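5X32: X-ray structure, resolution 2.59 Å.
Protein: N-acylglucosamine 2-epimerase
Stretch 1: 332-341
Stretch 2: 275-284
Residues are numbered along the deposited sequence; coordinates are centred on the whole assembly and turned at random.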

# COMPACT_ATOMS: atom_id res chain seq x y z
N THR A 332 -10.85 11.11 -20.27
CA THR A 332 -11.71 10.61 -19.22
C THR A 332 -10.93 10.38 -17.93
O THR A 332 -11.36 10.79 -16.84
CB THR A 332 -12.36 9.29 -19.65
OG1 THR A 332 -13.20 9.54 -20.78
CG2 THR A 332 -13.18 8.69 -18.52
N TYR A 333 -9.76 9.75 -18.05
CA TYR A 333 -9.00 9.40 -16.87
C TYR A 333 -8.41 10.66 -16.25
O TYR A 333 -8.39 10.80 -15.03
CB TYR A 333 -7.92 8.38 -17.20
CG TYR A 333 -8.51 7.08 -17.69
CD1 TYR A 333 -9.39 6.37 -16.88
CD2 TYR A 333 -8.24 6.59 -18.97
CE1 TYR A 333 -9.96 5.20 -17.32
CE2 TYR A 333 -8.81 5.41 -19.41
CZ TYR A 333 -9.67 4.72 -18.58
OH TYR A 333 -10.27 3.54 -18.97
N TYR A 334 -7.99 11.61 -17.08
CA TYR A 334 -7.51 12.87 -16.54
C TYR A 334 -8.61 13.51 -15.71
O TYR A 334 -8.38 13.89 -14.55
CB TYR A 334 -7.07 13.81 -17.66
CG TYR A 334 -6.60 15.16 -17.19
CD1 TYR A 334 -5.35 15.34 -16.61
CD2 TYR A 334 -7.44 16.27 -17.29
CE1 TYR A 334 -4.93 16.60 -16.16
CE2 TYR A 334 -7.04 17.52 -16.85
CZ TYR A 334 -5.79 17.68 -16.28
OH TYR A 334 -5.39 18.93 -15.85
N LYS A 335 -9.81 13.60 -16.28
CA LYS A 335 -10.93 14.20 -15.57
C LYS A 335 -11.23 13.49 -14.26
O LYS A 335 -11.60 14.14 -13.27
CB LYS A 335 -12.17 14.23 -16.45
CG LYS A 335 -12.24 15.49 -17.28
CD LYS A 335 -13.52 15.58 -18.09
CE LYS A 335 -13.36 14.81 -19.36
NZ LYS A 335 -12.12 15.33 -20.01
N GLN A 336 -11.08 12.17 -14.26
CA GLN A 336 -11.38 11.40 -13.06
C GLN A 336 -10.32 11.59 -11.98
O GLN A 336 -10.61 11.58 -10.78
CB GLN A 336 -11.54 9.93 -13.41
CG GLN A 336 -12.89 9.63 -13.99
CD GLN A 336 -12.96 8.27 -14.63
OE1 GLN A 336 -11.97 7.77 -15.16
NE2 GLN A 336 -14.12 7.64 -14.54
N TYR A 337 -9.08 11.73 -12.43
CA TYR A 337 -7.96 12.12 -11.60
C TYR A 337 -8.28 13.44 -10.88
O TYR A 337 -8.10 13.57 -9.64
CB TYR A 337 -6.71 12.24 -12.48
CG TYR A 337 -5.50 12.76 -11.78
CD1 TYR A 337 -4.72 11.92 -11.00
CD2 TYR A 337 -5.09 14.08 -11.93
CE1 TYR A 337 -3.60 12.37 -10.34
CE2 TYR A 337 -3.96 14.55 -11.27
CZ TYR A 337 -3.22 13.69 -10.48
OH TYR A 337 -2.09 14.14 -9.83
N LEU A 338 -8.77 14.42 -11.65
CA LEU A 338 -9.15 15.71 -11.06
C LEU A 338 -10.31 15.56 -10.09
O LEU A 338 -10.36 16.25 -9.08
CB LEU A 338 -9.51 16.72 -12.15
CG LEU A 338 -8.28 17.14 -12.96
CD1 LEU A 338 -8.65 18.19 -13.97
CD2 LEU A 338 -7.12 17.61 -12.05
N THR A 339 -11.28 14.69 -10.39
CA THR A 339 -12.39 14.50 -9.46
C THR A 339 -11.92 13.91 -8.13
O THR A 339 -12.35 14.31 -7.05
CB THR A 339 -13.51 13.63 -10.05
OG1 THR A 339 -12.96 12.38 -10.49
CG2 THR A 339 -14.14 14.33 -11.24
N LEU A 340 -11.02 12.93 -8.21
CA LEU A 340 -10.51 12.28 -7.02
C LEU A 340 -9.69 13.24 -6.17
O LEU A 340 -9.85 13.30 -4.94
CB LEU A 340 -9.70 11.05 -7.40
CG LEU A 340 -10.59 9.92 -7.94
CD1 LEU A 340 -9.77 8.93 -8.76
CD2 LEU A 340 -11.28 9.23 -6.77
N TRP A 341 -8.83 14.02 -6.82
CA TRP A 341 -8.11 15.06 -6.09
C TRP A 341 -9.05 16.13 -5.51
O TRP A 341 -8.82 16.60 -4.40
CB TRP A 341 -7.06 15.71 -6.99
CG TRP A 341 -5.71 15.08 -6.87
CD1 TRP A 341 -5.09 14.31 -7.81
CD2 TRP A 341 -4.81 15.14 -5.74
NE1 TRP A 341 -3.86 13.88 -7.34
CE2 TRP A 341 -3.67 14.38 -6.08
CE3 TRP A 341 -4.86 15.77 -4.48
CZ2 TRP A 341 -2.58 14.23 -5.21
CZ3 TRP A 341 -3.77 15.61 -3.61
CH2 TRP A 341 -2.65 14.85 -3.98
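Stretch 2 (275-284) AKYLFDLAYK

Two tyrosine hydroxyls, one from each stretch, tie together helices whose axes come no closer than 12.5 Å. Tyr 333 OH donates to Asp 280 OD1 at 2.8 Å, and Tyr 283 OH donates to Thr 339 OG1 at 3.0 Å, so each helix supplies one phenolic donor and one acceptor. The second acceptor is itself engaged as a donor: Thr 339 OG1, on a chi1 of 55° (p), reaches back to Gln 336 O over a very short 2.5 Å.

Stretch 2 is helical throughout, with phi between -53° and -67° and psi between -38° and -54°; its i to i+4 bonds run from Phe 279 N to Ala 275 O (3.0 Å) through Lys 284 N to Asp 280 O (3.0 Å). Stretch 1 is likewise helical. The two N-to-C directions diverge by 45°, with a signed crossing angle of 45°. The backbones stay well apart, as the CA atoms of Gln 336 and Tyr 283 at 8.9 Å and those of Tyr 333 and Asp 280 at 9.2 Å attest, and long side chains fill the gap.

Phe 279 and Tyr 283, both with chi1 near 180° (t) and CA-to-CB bonds directed toward stretch 1, lie one helical turn apart. Tyr 333 turns its edge to the face of Phe 279 in an offset arrangement, ring centroids 5.7 Å apart and planes at 80°; Tyr 333 CE1 lies 3.8 Å from Phe 279 CD2. Gln 336 bridges the two rings: its OE1 is 3.3 Å from Phe 279 CE2, at the ring edge, while its CG sits 4.1 Å from the centroid of the Tyr 283 ring, 21° off the normal, a CH-pi contact. Leu 340 CG meets the edge of that ring at Tyr 283 CE2, 4.1 Å away. Together the stretches bury 374 Å².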

# COMPACT_ATOMS: atom_id res chain seq x y z
N ALA A 275 -6.21 -3.29 -16.73
CA ALA A 275 -6.17 -2.07 -15.91
C ALA A 275 -7.36 -1.16 -16.25
O ALA A 275 -8.06 -0.63 -15.36
CB ALA A 275 -4.84 -1.32 -16.11
N LYS A 276 -7.58 -1.00 -17.55
CA LYS A 276 -8.63 -0.15 -18.05
C LYS A 276 -9.98 -0.68 -17.56
O LYS A 276 -10.81 0.06 -17.04
CB LYS A 276 -8.54 -0.10 -19.58
CG LYS A 276 -9.02 1.18 -20.15
CD LYS A 276 -9.26 1.20 -21.66
CE LYS A 276 -8.01 1.12 -22.51
NZ LYS A 276 -8.37 1.59 -23.91
N TYR A 277 -10.13 -2.00 -17.63
CA TYR A 277 -11.40 -2.64 -17.27
C TYR A 277 -11.73 -2.52 -15.77
O TYR A 277 -12.81 -2.03 -15.40
CB TYR A 277 -11.36 -4.11 -17.69
CG TYR A 277 -12.58 -4.90 -17.29
CD1 TYR A 277 -12.57 -5.75 -16.18
CD2 TYR A 277 -13.74 -4.82 -18.04
CE1 TYR A 277 -13.69 -6.49 -15.82
CE2 TYR A 277 -14.87 -5.55 -17.69
CZ TYR A 277 -14.85 -6.38 -16.59
OH TYR A 277 -15.99 -7.08 -16.28
N LEU A 278 -10.77 -2.94 -14.94
CA LEU A 278 -10.89 -2.86 -13.48
C LEU A 278 -11.15 -1.44 -13.03
O LEU A 278 -12.05 -1.21 -12.23
CB LEU A 278 -9.63 -3.39 -12.80
CG LEU A 278 -9.44 -4.90 -12.92
CD1 LEU A 278 -8.10 -5.32 -12.34
CD2 LEU A 278 -10.58 -5.62 -12.21
N PHE A 279 -10.38 -0.49 -13.54
CA PHE A 279 -10.61 0.88 -13.10
C PHE A 279 -12.00 1.37 -13.50
O PHE A 279 -12.72 1.90 -12.66
CB PHE A 279 -9.56 1.83 -13.66
CG PHE A 279 -9.68 3.23 -13.13
CD1 PHE A 279 -8.92 3.65 -12.05
CD2 PHE A 279 -10.56 4.13 -13.72
CE1 PHE A 279 -9.03 4.95 -11.55
CE2 PHE A 279 -10.69 5.42 -13.23
CZ PHE A 279 -9.93 5.83 -12.15
N ASP A 280 -12.38 1.18 -14.77
CA ASP A 280 -13.67 1.70 -15.24
C ASP A 280 -14.80 1.13 -14.40
O ASP A 280 -15.66 1.87 -13.92
CB ASP A 280 -13.91 1.36 -16.71
CG ASP A 280 -12.96 2.09 -17.65
OD1 ASP A 280 -12.40 3.13 -17.22
OD2 ASP A 280 -12.81 1.65 -18.81
N LEU A 281 -14.76 -0.18 -14.22
CA LEU A 281 -15.77 -0.89 -13.45
C LEU A 281 -15.81 -0.42 -11.98
O LEU A 281 -16.89 -0.11 -11.46
CB LEU A 281 -15.53 -2.39 -13.54
CG LEU A 281 -16.78 -3.26 -13.61
CD1 LEU A 281 -17.82 -2.64 -14.52
CD2 LEU A 281 -16.41 -4.62 -14.12
N ALA A 282 -14.65 -0.41 -11.33
CA ALA A 282 -14.57 -0.02 -9.91
C ALA A 282 -15.06 1.41 -9.72
O ALA A 282 -15.99 1.65 -8.95
CB ALA A 282 -13.15 -0.14 -9.38
N TYR A 283 -14.48 2.34 -10.46
CA TYR A 283 -14.84 3.73 -10.31
C TYR A 283 -16.33 3.92 -10.56
O TYR A 283 -17.03 4.55 -9.76
CB TYR A 283 -14.01 4.62 -11.24
CG TYR A 283 -14.28 6.12 -11.06
CD1 TYR A 283 -15.39 6.73 -11.66
CD2 TYR A 283 -13.42 6.91 -10.30
CE1 TYR A 283 -15.63 8.09 -11.50
CE2 TYR A 283 -13.65 8.27 -10.14
CZ TYR A 283 -14.76 8.85 -10.74
OH TYR A 283 -15.00 10.20 -10.58
N LYS A 284 -16.84 3.35 -11.65
CA LYS A 284 -18.25 3.56 -11.94
C LYS A 284 -19.13 3.00 -10.84
O LYS A 284 -20.11 3.63 -10.46
CB LYS A 284 -18.64 2.92 -13.28
CG LYS A 284 -20.13 2.99 -13.53
CD LYS A 284 -20.44 2.73 -14.99
CE LYS A 284 -19.43 1.79 -15.62
NZ LYS A 284 -19.78 1.51 -17.03